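Local coordinates for protein aldehyde dehydrogenase 12 (Zea mays, PDB 6D97) that oxidises L-glutamate gamma-semialdehyde with NAD+ to give glutamate, the last step of proline catabolism in plants, at residues Q318-C323 / S329-L334; G424-V429 / C455-A460; I466-N469 / F473-D476. All coordinates share one frame; numbering follows the deposited sequence.

All three contacts belong to the seven-stranded mixed sheet of the aldehyde dehydrogenase fold and the helices packed around it, and they come in series along the chain. Strand 298-302 is the common neighbour. K300 reaches D319 and Q331 of interaction 1, while W299 packs against C455 and M458 of interaction 2 and I466 of interaction 3. The centres of interactions 1 and 2 are about 17 Å apart, those of 1 and 3 about 19 Å, and those of 2 and 3 about 22 Å, and none touches another. All three lie away from the NAD site; in interaction 1 the side chain of A330 is about 12 Å from the bound NAD.

Interaction 1 (Q318-C323 / S329-L334); sequences QDAYAC and SAQSVL
Q331 swings its CG away from its own backbone N (chi1 171°) and then runs straight, while D319 turns its CG beside the backbone N (chi1 -81°); these torsions bring the two chains together, and they cross at about a right angle. Their CB atoms meet at 3.7 Å. Beyond that crossing, D319 OD2 and Q331 OE1 come to 4.0 Å, with the carboxylate and amide planes well turned from each other. K300 NZ probably makes this approach of two oxygens tolerable: it forms a salt bridge with OD2 and a hydrogen bond with OE1. T495 holds D319 OD1, and Q438 takes the amide NE2 of Q331.

The backbones join as well. Q331 N donates to D319 O over 3.2 Å, nearly straight at 160° but from above the carbonyl plane, and A330 CA approaches the same oxygen at 3.4 Å in a CH...O contact. A water bridges A320 O and Q331 O, but it cannot satisfy all the oxygens near it.

This is the turn from helix 309-321 into strand 331-337, the second half of a beta-alpha-beta unit begun by strand 298-302. The intervening loop probably carries the family's active-site cysteine. With a lysine shared between carboxylate and amide, the aspartate's charge is likely to be largely balanced inside the protein, and the polar ends there are fixed by several bonds.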
# COMPACT_ATOMS: atom_id res chain seq x y z
N GLN A 318 15.99 6.00 32.76
CA GLN A 318 16.66 5.55 31.55
C GLN A 318 16.51 6.57 30.43
O GLN A 318 17.46 6.82 29.68
CB GLN A 318 16.12 4.19 31.11
CG GLN A 318 16.48 3.05 32.06
CD GLN A 318 17.96 2.70 32.01
OE1 GLN A 318 18.58 2.41 33.04
NE2 GLN A 318 18.54 2.71 30.82
N ASP A 319 15.33 7.17 30.31
CA ASP A 319 15.11 8.15 29.25
C ASP A 319 16.01 9.36 29.44
O ASP A 319 16.61 9.86 28.48
CB ASP A 319 13.64 8.58 29.22
CG ASP A 319 12.76 7.60 28.49
OD1 ASP A 319 13.28 6.82 27.67
OD2 ASP A 319 11.54 7.62 28.73
N ALA A 320 16.12 9.85 30.68
CA ALA A 320 16.85 11.09 30.91
C ALA A 320 18.35 10.88 30.98
O ALA A 320 19.11 11.77 30.59
CB ALA A 320 16.36 11.75 32.20
N TYR A 321 18.82 9.71 31.44
CA TYR A 321 20.19 9.60 31.90
C TYR A 321 21.01 8.47 31.30
O TYR A 321 22.23 8.46 31.49
CB TYR A 321 20.21 9.48 33.43
CG TYR A 321 19.60 10.69 34.09
CD1 TYR A 321 19.96 11.97 33.68
CD2 TYR A 321 18.66 10.55 35.09
CE1 TYR A 321 19.40 13.08 34.27
CE2 TYR A 321 18.09 11.66 35.69
CZ TYR A 321 18.47 12.92 35.27
OH TYR A 321 17.91 14.03 35.86
N ALA A 322 20.40 7.51 30.60
CA ALA A 322 21.20 6.55 29.84
C ALA A 322 22.08 7.30 28.86
O ALA A 322 21.67 8.31 28.28
CB ALA A 322 20.31 5.55 29.11
N CYS A 323 23.31 6.81 28.69
CA CYS A 323 24.34 7.49 27.91
C CYS A 323 24.60 8.91 28.42
O CYS A 323 25.06 9.76 27.65
CB CYS A 323 23.99 7.54 26.42
SG CYS A 323 23.57 5.93 25.71
N SER A 329 16.97 11.66 21.54
CA SER A 329 15.64 11.30 22.04
C SER A 329 15.52 11.41 23.55
O SER A 329 14.47 11.05 24.10
CB SER A 329 15.30 9.87 21.60
OG SER A 329 16.25 8.93 22.07
N ALA A 330 16.54 11.91 24.24
CA ALA A 330 16.56 11.87 25.69
C ALA A 330 15.51 12.79 26.30
O ALA A 330 15.17 13.85 25.75
CB ALA A 330 17.95 12.24 26.22
N GLN A 331 14.98 12.37 27.44
CA GLN A 331 13.98 13.13 28.19
C GLN A 331 14.62 14.41 28.73
O GLN A 331 15.50 14.36 29.59
CB GLN A 331 13.43 12.27 29.32
CG GLN A 331 12.54 13.00 30.32
CD GLN A 331 11.86 12.04 31.28
OE1 GLN A 331 11.33 11.01 30.87
NE2 GLN A 331 11.88 12.38 32.57
N SER A 332 14.18 15.56 28.21
CA SER A 332 14.71 16.85 28.63
C SER A 332 13.76 17.64 29.52
O SER A 332 14.21 18.54 30.24
CB SER A 332 15.08 17.71 27.42
OG SER A 332 16.20 17.18 26.73
N VAL A 333 12.46 17.35 29.48
CA VAL A 333 11.51 18.00 30.37
C VAL A 333 10.43 17.00 30.74
O VAL A 333 10.06 16.13 29.94
CB VAL A 333 10.92 19.28 29.74
CG1 VAL A 333 10.18 18.95 28.47
CG2 VAL A 333 10.01 20.01 30.73
N LEU A 334 9.94 17.11 31.98
CA LEU A 334 8.91 16.22 32.51
C LEU A 334 7.77 17.07 33.05
O LEU A 334 7.96 17.83 34.01
CB LEU A 334 9.48 15.32 33.61
CG LEU A 334 8.57 14.27 34.26
CD1 LEU A 334 8.16 13.24 33.23
CD2 LEU A 334 9.27 13.60 35.42
O HOH W 1 18.41 14.04 29.52

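Interaction 2 (G424-V429 / C455-A460); sequences GNFELV and CERMNA
F426 carries most of this contact, one face of its ring covered by the side chain of R457 and the edge turned to M458. The guanidinium stacks flat on that face, planes 21° apart and centres 4.4 Å from each other, in a cation-pi arrangement that places CZ over the face. A bend at chi3 of R457 (65°) folds the guanidinium back over the ring, so the arginine touches it at both ends: CB meets F426 CZ at 3.5 Å, and NH2 reaches F426 CB at 3.6 Å. M458 meets the edge at CZ. Its backbone N lies near the ring plane, 3.8 Å from F426 CZ, and its CG packs on that same atom at 4.0 Å.

The charged end of R457 is held from outside the two segments as well. NH1 makes a salt bridge with E453 and a hydrogen bond to the carbonyl of L421, bonds that would fix the guanidinium's rotation over the ring. A water at the guanidinium's edge, in its plane, accepts from NH2, though it lies so close that the exact length is doubtful, and it donates in turn to E427 OE2. The water bridges the two opposite charges, whose NH2 and OE2 atoms stay 5.0 Å apart.

The contact joins the short helix 425-429 to the C-terminal end of helix 448-457. L428 and V429 of the former pack on helix 371-382, C455 and M458 rest on W299 of strand 298-302, and E456 accepts a hydrogen bond from the backbone of K94 in the second subunit.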
# COMPACT_ATOMS: atom_id res chain seq x y z
N GLY A 424 11.53 34.69 27.80
CA GLY A 424 12.86 34.66 28.39
C GLY A 424 13.10 33.37 29.14
O GLY A 424 14.04 32.62 28.83
N ASN A 425 12.25 33.09 30.13
CA ASN A 425 12.34 31.82 30.85
C ASN A 425 12.11 30.64 29.92
O ASN A 425 12.77 29.61 30.04
CB ASN A 425 11.32 31.78 32.00
CG ASN A 425 11.65 32.74 33.10
OD1 ASN A 425 12.77 33.25 33.20
ND2 ASN A 425 10.67 32.99 33.96
N PHE A 426 11.18 30.78 28.97
CA PHE A 426 10.86 29.66 28.09
C PHE A 426 12.06 29.25 27.25
O PHE A 426 12.40 28.06 27.17
CB PHE A 426 9.68 30.02 27.19
CG PHE A 426 9.23 28.88 26.31
CD1 PHE A 426 8.38 27.91 26.80
CD2 PHE A 426 9.71 28.76 25.01
CE1 PHE A 426 7.98 26.85 26.02
CE2 PHE A 426 9.33 27.69 24.22
CZ PHE A 426 8.46 26.74 24.72
N GLU A 427 12.71 30.21 26.59
CA GLU A 427 13.87 29.90 25.76
C GLU A 427 14.99 29.28 26.58
O GLU A 427 15.68 28.36 26.10
CB GLU A 427 14.37 31.18 25.06
CG GLU A 427 13.45 31.78 24.00
CD GLU A 427 12.20 32.39 24.60
OE1 GLU A 427 12.22 32.73 25.78
OE2 GLU A 427 11.19 32.52 23.89
N LEU A 428 15.19 29.72 27.82
CA LEU A 428 16.17 29.10 28.70
C LEU A 428 15.75 27.68 29.10
O LEU A 428 16.56 26.74 29.04
CB LEU A 428 16.38 29.97 29.94
CG LEU A 428 17.36 29.45 30.99
CD1 LEU A 428 18.76 29.45 30.44
CD2 LEU A 428 17.25 30.26 32.27
N VAL A 429 14.49 27.50 29.52
CA VAL A 429 14.02 26.19 30.01
C VAL A 429 14.03 25.16 28.89
O VAL A 429 14.43 24.00 29.10
CB VAL A 429 12.61 26.34 30.65
CG1 VAL A 429 11.87 24.99 30.74
CG2 VAL A 429 12.72 27.01 32.02
N CYS A 455 4.44 22.91 24.66
CA CYS A 455 4.92 21.98 23.64
C CYS A 455 4.79 22.58 22.24
O CYS A 455 5.66 22.37 21.39
CB CYS A 455 4.16 20.65 23.73
SG CYS A 455 4.43 19.70 25.25
N GLU A 456 3.72 23.33 21.99
CA GLU A 456 3.55 23.96 20.68
C GLU A 456 4.56 25.08 20.46
O GLU A 456 4.96 25.33 19.31
CB GLU A 456 2.12 24.48 20.55
CG GLU A 456 1.84 25.32 19.32
CD GLU A 456 1.71 24.51 18.05
OE1 GLU A 456 1.77 23.26 18.12
OE2 GLU A 456 1.54 25.12 16.97
N ARG A 457 5.00 25.74 21.52
CA ARG A 457 5.96 26.83 21.38
C ARG A 457 7.39 26.35 21.17
O ARG A 457 8.26 27.17 20.84
CB ARG A 457 5.89 27.75 22.60
CG ARG A 457 4.70 28.70 22.59
CD ARG A 457 4.46 29.35 23.95
NE ARG A 457 5.56 30.23 24.35
CZ ARG A 457 5.65 30.80 25.55
NH1 ARG A 457 4.72 30.58 26.46
NH2 ARG A 457 6.68 31.59 25.83
N MET A 458 7.66 25.06 21.35
CA MET A 458 9.00 24.53 21.11
C MET A 458 9.32 24.53 19.62
O MET A 458 8.42 24.49 18.77
CB MET A 458 9.14 23.12 21.68
CG MET A 458 9.05 23.05 23.20
SD MET A 458 8.84 21.37 23.84
CE MET A 458 8.48 21.72 25.55
N ASN A 459 10.61 24.57 19.30
CA ASN A 459 11.08 24.61 17.92
C ASN A 459 11.50 23.25 17.39
O ASN A 459 11.84 23.15 16.20
CB ASN A 459 12.26 25.58 17.79
CG ASN A 459 11.87 27.02 18.04
OD1 ASN A 459 10.84 27.50 17.54
ND2 ASN A 459 12.69 27.73 18.80
N ALA A 460 11.49 22.21 18.22
CA ALA A 460 11.87 20.87 17.81
C ALA A 460 10.77 19.90 18.19
O ALA A 460 10.17 20.01 19.26
CB ALA A 460 13.20 20.45 18.47
O HOH W 2 8.39 32.73 24.38

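Interaction 3 (I466-N469 / F473-D476)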
# COMPACT_ATOMS: atom_id res chain seq x y z
N ILE A 466 3.69 10.23 26.41
CA ILE A 466 2.48 10.56 27.14
C ILE A 466 2.18 9.37 28.03
O ILE A 466 1.66 8.34 27.56
CB ILE A 466 1.30 10.88 26.21
CG1 ILE A 466 1.76 11.80 25.07
CG2 ILE A 466 0.17 11.53 27.00
CD1 ILE A 466 0.85 11.78 23.88
N VAL A 467 2.51 9.48 29.31
CA VAL A 467 2.39 8.37 30.25
C VAL A 467 0.99 8.43 30.84
O VAL A 467 0.72 9.12 31.82
CB VAL A 467 3.48 8.41 31.32
CG1 VAL A 467 3.33 7.23 32.26
CG2 VAL A 467 4.86 8.43 30.67
N SER A 468 0.08 7.68 30.22
CA SER A 468 -1.32 7.57 30.61
C SER A 468 -1.94 6.46 29.78
O SER A 468 -1.53 6.21 28.65
CB SER A 468 -2.08 8.88 30.39
OG SER A 468 -3.48 8.68 30.45
N ASN A 469 -2.93 5.78 30.37
CA ASN A 469 -3.73 4.80 29.64
C ASN A 469 -5.15 5.28 29.39
O ASN A 469 -5.94 4.54 28.79
CB ASN A 469 -3.76 3.47 30.40
CG ASN A 469 -2.63 2.55 29.99
OD1 ASN A 469 -1.76 2.95 29.22
ND2 ASN A 469 -2.64 1.33 30.50
N PHE A 473 -7.59 11.26 27.35
CA PHE A 473 -6.42 12.10 27.58
C PHE A 473 -5.39 11.91 26.47
O PHE A 473 -4.84 12.88 25.95
CB PHE A 473 -5.81 11.77 28.95
CG PHE A 473 -4.62 12.62 29.31
CD1 PHE A 473 -4.79 13.86 29.90
CD2 PHE A 473 -3.33 12.16 29.07
CE1 PHE A 473 -3.69 14.63 30.24
CE2 PHE A 473 -2.23 12.93 29.42
CZ PHE A 473 -2.41 14.17 30.00
N LEU A 474 -5.13 10.65 26.10
CA LEU A 474 -4.14 10.36 25.07
C LEU A 474 -4.53 11.02 23.75
O LEU A 474 -3.72 11.72 23.13
CB LEU A 474 -3.98 8.85 24.90
CG LEU A 474 -3.27 8.08 26.01
CD1 LEU A 474 -3.23 6.60 25.67
CD2 LEU A 474 -1.86 8.61 26.22
N GLN A 475 -5.76 10.80 23.29
CA GLN A 475 -6.17 11.34 22.00
C GLN A 475 -6.24 12.86 22.01
O GLN A 475 -6.04 13.50 20.97
CB GLN A 475 -7.51 10.74 21.58
CG GLN A 475 -8.73 11.36 22.25
CD GLN A 475 -10.01 10.65 21.87
OE1 GLN A 475 -9.99 9.64 21.17
NE2 GLN A 475 -11.13 11.16 22.35
N ASP A 476 -6.50 13.46 23.18
CA ASP A 476 -6.48 14.92 23.28
C ASP A 476 -5.06 15.45 23.15
O ASP A 476 -4.80 16.39 22.38
CB ASP A 476 -7.10 15.35 24.60
CG ASP A 476 -7.27 16.86 24.70
OD1 ASP A 476 -7.74 17.46 23.71
OD2 ASP A 476 -6.96 17.43 25.76
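I466 pushes its CG2 methyl against two helix side chains at once, meeting F473 CE2 at 3.7 Å and L474 CD2 at 3.6 Å. With CG2 anti to the backbone N, the methyl is carried out from the strand toward the helix, where the side chains of I466 and L474 run antiparallel alongside each other. L474 also spreads its branches over the backbone just past the strand: CD2 lies 3.4 Å and CD1 3.5 Å from the carbonyl oxygen of S468, so both methyls rest on one backbone oxygen.

The ring of F473 continues this apolar layer past S468, whose OG and CB both approach its CD2, the OG at 3.7 Å. That hydroxyl has polar partners of its own: it is hydrogen-bonded to D305 OD1 and to D470 N, the latter an ST turn in the chain's passage to the helix.

Strand 463-467, helix 471-479 and strand 485-488 form a beta-alpha-beta crossover on one margin of the seven-stranded sheet, and the contact ties the first strand to the helix that follows it. The F473 side chain also touches I301, P304 and L448. Cut back to an alanine here, the side chain would no longer reach I466 CG2 or S468, and a gap would probably open between helix 471-479 and the strand. Toward the assembly, N469 ND2 donates to the carbonyl of V534 in the second subunit.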